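Glutaredoxin (Grx-1) (Archaeoglobus fulgidus, PDB 3IC4) probably transfers electrons in thiol-disulfide exchange, as expected of a small glutaredoxin with the thioredoxin fold. Local coordinates at residues 29-32 against 33-37. Numbering follows the deposited sequence.
Sequences LEFL and KREGV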
loop_
_atom_site.group_PDB
_atom_site.type_symbol
_atom_site.label_atom_id
_atom_site.label_comp_id
_atom_site.label_asym_id
_atom_site.label_seq_id
_atom_site.Cartn_x
_atom_site.Cartn_y
_atom_site.Cartn_z
ATOM N N LEU A 29 -3.132 -3.163 7.967
ATOM C CA LEU A 29 -4.446 -2.544 7.797
ATOM C C LEU A 29 -5.052 -2.122 9.149
ATOM O O LEU A 29 -5.593 -1.029 9.301
ATOM C CB LEU A 29 -5.378 -3.522 7.050
ATOM C CG LEU A 29 -6.833 -3.022 6.847
ATOM C CD1 LEU A 29 -6.855 -2.096 5.693
ATOM C CD2 LEU A 29 -7.833 -4.140 6.640
ATOM N N GLU A 30 -4.983 -3.014 10.132
ATOM C CA GLU A 30 -5.497 -2.716 11.459
ATOM C C GLU A 30 -4.703 -1.589 12.118
ATOM O O GLU A 30 -5.276 -0.760 12.814
ATOM C CB GLU A 30 -5.549 -3.987 12.309
ATOM C CG GLU A 30 -6.535 -5.064 11.712
ATOM C CD GLU A 30 -7.974 -4.621 11.650
ATOM O OE1 GLU A 30 -8.445 -3.800 12.502
ATOM O OE2 GLU A 30 -8.728 -5.108 10.749
ATOM N N PHE A 31 -3.393 -1.542 11.876
ATOM C CA PHE A 31 -2.605 -0.412 12.354
ATOM C C PHE A 31 -3.134 0.905 11.829
ATOM O O PHE A 31 -3.268 1.873 12.567
ATOM C CB PHE A 31 -1.115 -0.575 11.985
ATOM C CG PHE A 31 -0.266 0.651 12.314
ATOM C CD1 PHE A 31 0.254 0.833 13.572
ATOM C CD2 PHE A 31 -0.064 1.631 11.380
ATOM C CE1 PHE A 31 0.938 2.010 13.892
ATOM C CE2 PHE A 31 0.619 2.776 11.688
ATOM C CZ PHE A 31 1.091 2.968 12.936
ATOM N N LEU A 32 -3.333 0.955 10.513
ATOM C CA LEU A 32 -3.765 2.179 9.834
ATOM C C LEU A 32 -5.134 2.559 10.303
ATOM O O LEU A 32 -5.409 3.740 10.511
ATOM C CB LEU A 32 -3.723 2.000 8.308
ATOM C CG LEU A 32 -2.319 1.861 7.696
ATOM C CD1 LEU A 32 -2.458 1.520 6.252
ATOM C CD2 LEU A 32 -1.460 3.080 7.955
ATOM N N LYS A 33 -6.000 1.575 10.517
ATOM C CA LYS A 33 -7.356 1.882 11.002
ATOM C C LYS A 33 -7.330 2.544 12.345
ATOM O O LYS A 33 -8.106 3.478 12.612
ATOM C CB LYS A 33 -8.208 0.611 11.108
ATOM C CG LYS A 33 -8.628 0.113 9.752
ATOM C CD LYS A 33 -9.163 -1.328 9.602
ATOM C CE LYS A 33 -10.268 -1.718 10.431
ATOM N NZ LYS A 33 -10.742 -3.115 10.037
ATOM N N ARG A 34 -6.507 1.992 13.224
ATOM C CA ARG A 34 -6.378 2.448 14.606
ATOM C C ARG A 34 -5.723 3.844 14.646
ATOM O O ARG A 34 -6.078 4.711 15.455
ATOM C CB ARG A 34 -5.585 1.388 15.381
ATOM C CG ARG A 34 -5.331 1.725 16.804
ATOM C CD ARG A 34 -5.238 0.485 17.703
ATOM N NE ARG A 34 -5.215 0.923 19.130
ATOM C CZ ARG A 34 -6.247 1.041 19.998
ATOM N NH1 ARG A 34 -7.513 0.729 19.665
ATOM N NH2 ARG A 34 -6.001 1.462 21.253
ATOM N N GLU A 35 -4.819 4.090 13.706
ATOM C CA GLU A 35 -4.114 5.355 13.636
ATOM C C GLU A 35 -5.039 6.538 13.386
ATOM O O GLU A 35 -4.773 7.673 13.832
ATOM C CB GLU A 35 -2.989 5.268 12.581
ATOM C CG GLU A 35 -1.937 6.341 12.662
ATOM C CD GLU A 35 -1.071 6.383 13.940
ATOM O OE1 GLU A 35 -1.021 5.424 14.759
ATOM O OE2 GLU A 35 -0.411 7.451 14.129
ATOM N N GLY A 36 -6.110 6.306 12.642
ATOM C CA GLY A 36 -7.106 7.343 12.452
ATOM C C GLY A 36 -6.822 8.265 11.265
ATOM O O GLY A 36 -7.502 9.270 11.099
ATOM N N VAL A 37 -5.819 7.897 10.462
ATOM C CA VAL A 37 -5.448 8.611 9.251
ATOM C C VAL A 37 -6.348 8.180 8.083
ATOM O O VAL A 37 -6.847 7.084 8.086
ATOM C CB VAL A 37 -3.940 8.433 8.962
ATOM C CG1 VAL A 37 -3.139 9.235 10.033
ATOM C CG2 VAL A 37 -3.541 6.955 8.920
HETATM O O HOH W 1 -7.682 5.498 9.775
#
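Glu30 and Lys33, three residues apart on one turn of helix 23-35, form a salt bridge at the C-terminal end of the helix in the first beta-alpha-beta unit of a thioredoxin fold. A CxxC pair, probably the redox site, lies near the other end of this helix, and strand 40-43 follows its exit, so the turn described here closes the helix before the chain returns to the sheet.

Charge pairing comes first. The two side chains run alongside each other in the same direction, and Lys33 NZ donates to Glu30 OE2 at 2.9 Å, reaching its syn side from 30° out of the carboxylate plane. A bend at chi3 (55°) steers the lysine end to this oxygen, while Lys33 CD lies 4.0 Å from Leu29 CG. Phe39, in the loop that follows, touches Leu29, Leu32 and Lys33.

On another side of the helix, Phe31 and Glu35 also lie alongside each other, with ring and carboxylate planes only 14° apart. The bend at chi2 of Glu35 brings its OE1 to the CZ end of the Phe31 ring, where it approaches CZ obliquely at 3.7 Å. Glu35 OE2 forms a salt bridge with Arg91 NE of helix 83-91, while Phe31 rests on Leu86 and Lys87 of the same helix.

Backbone bonds complete the account. The amides of Lys33, Arg34 and Glu35 donate to the carbonyls of Leu29, Glu30 and Phe31 in regular helical order. The next bond, from Gly36 N to Leu32 O, is stretched to 3.4 Å and weak, just where Gly36 turns out of the helix with positive phi. Leu32 O, only weakly held by Gly36 N, also accepts a bond from a water at 3.0 Å.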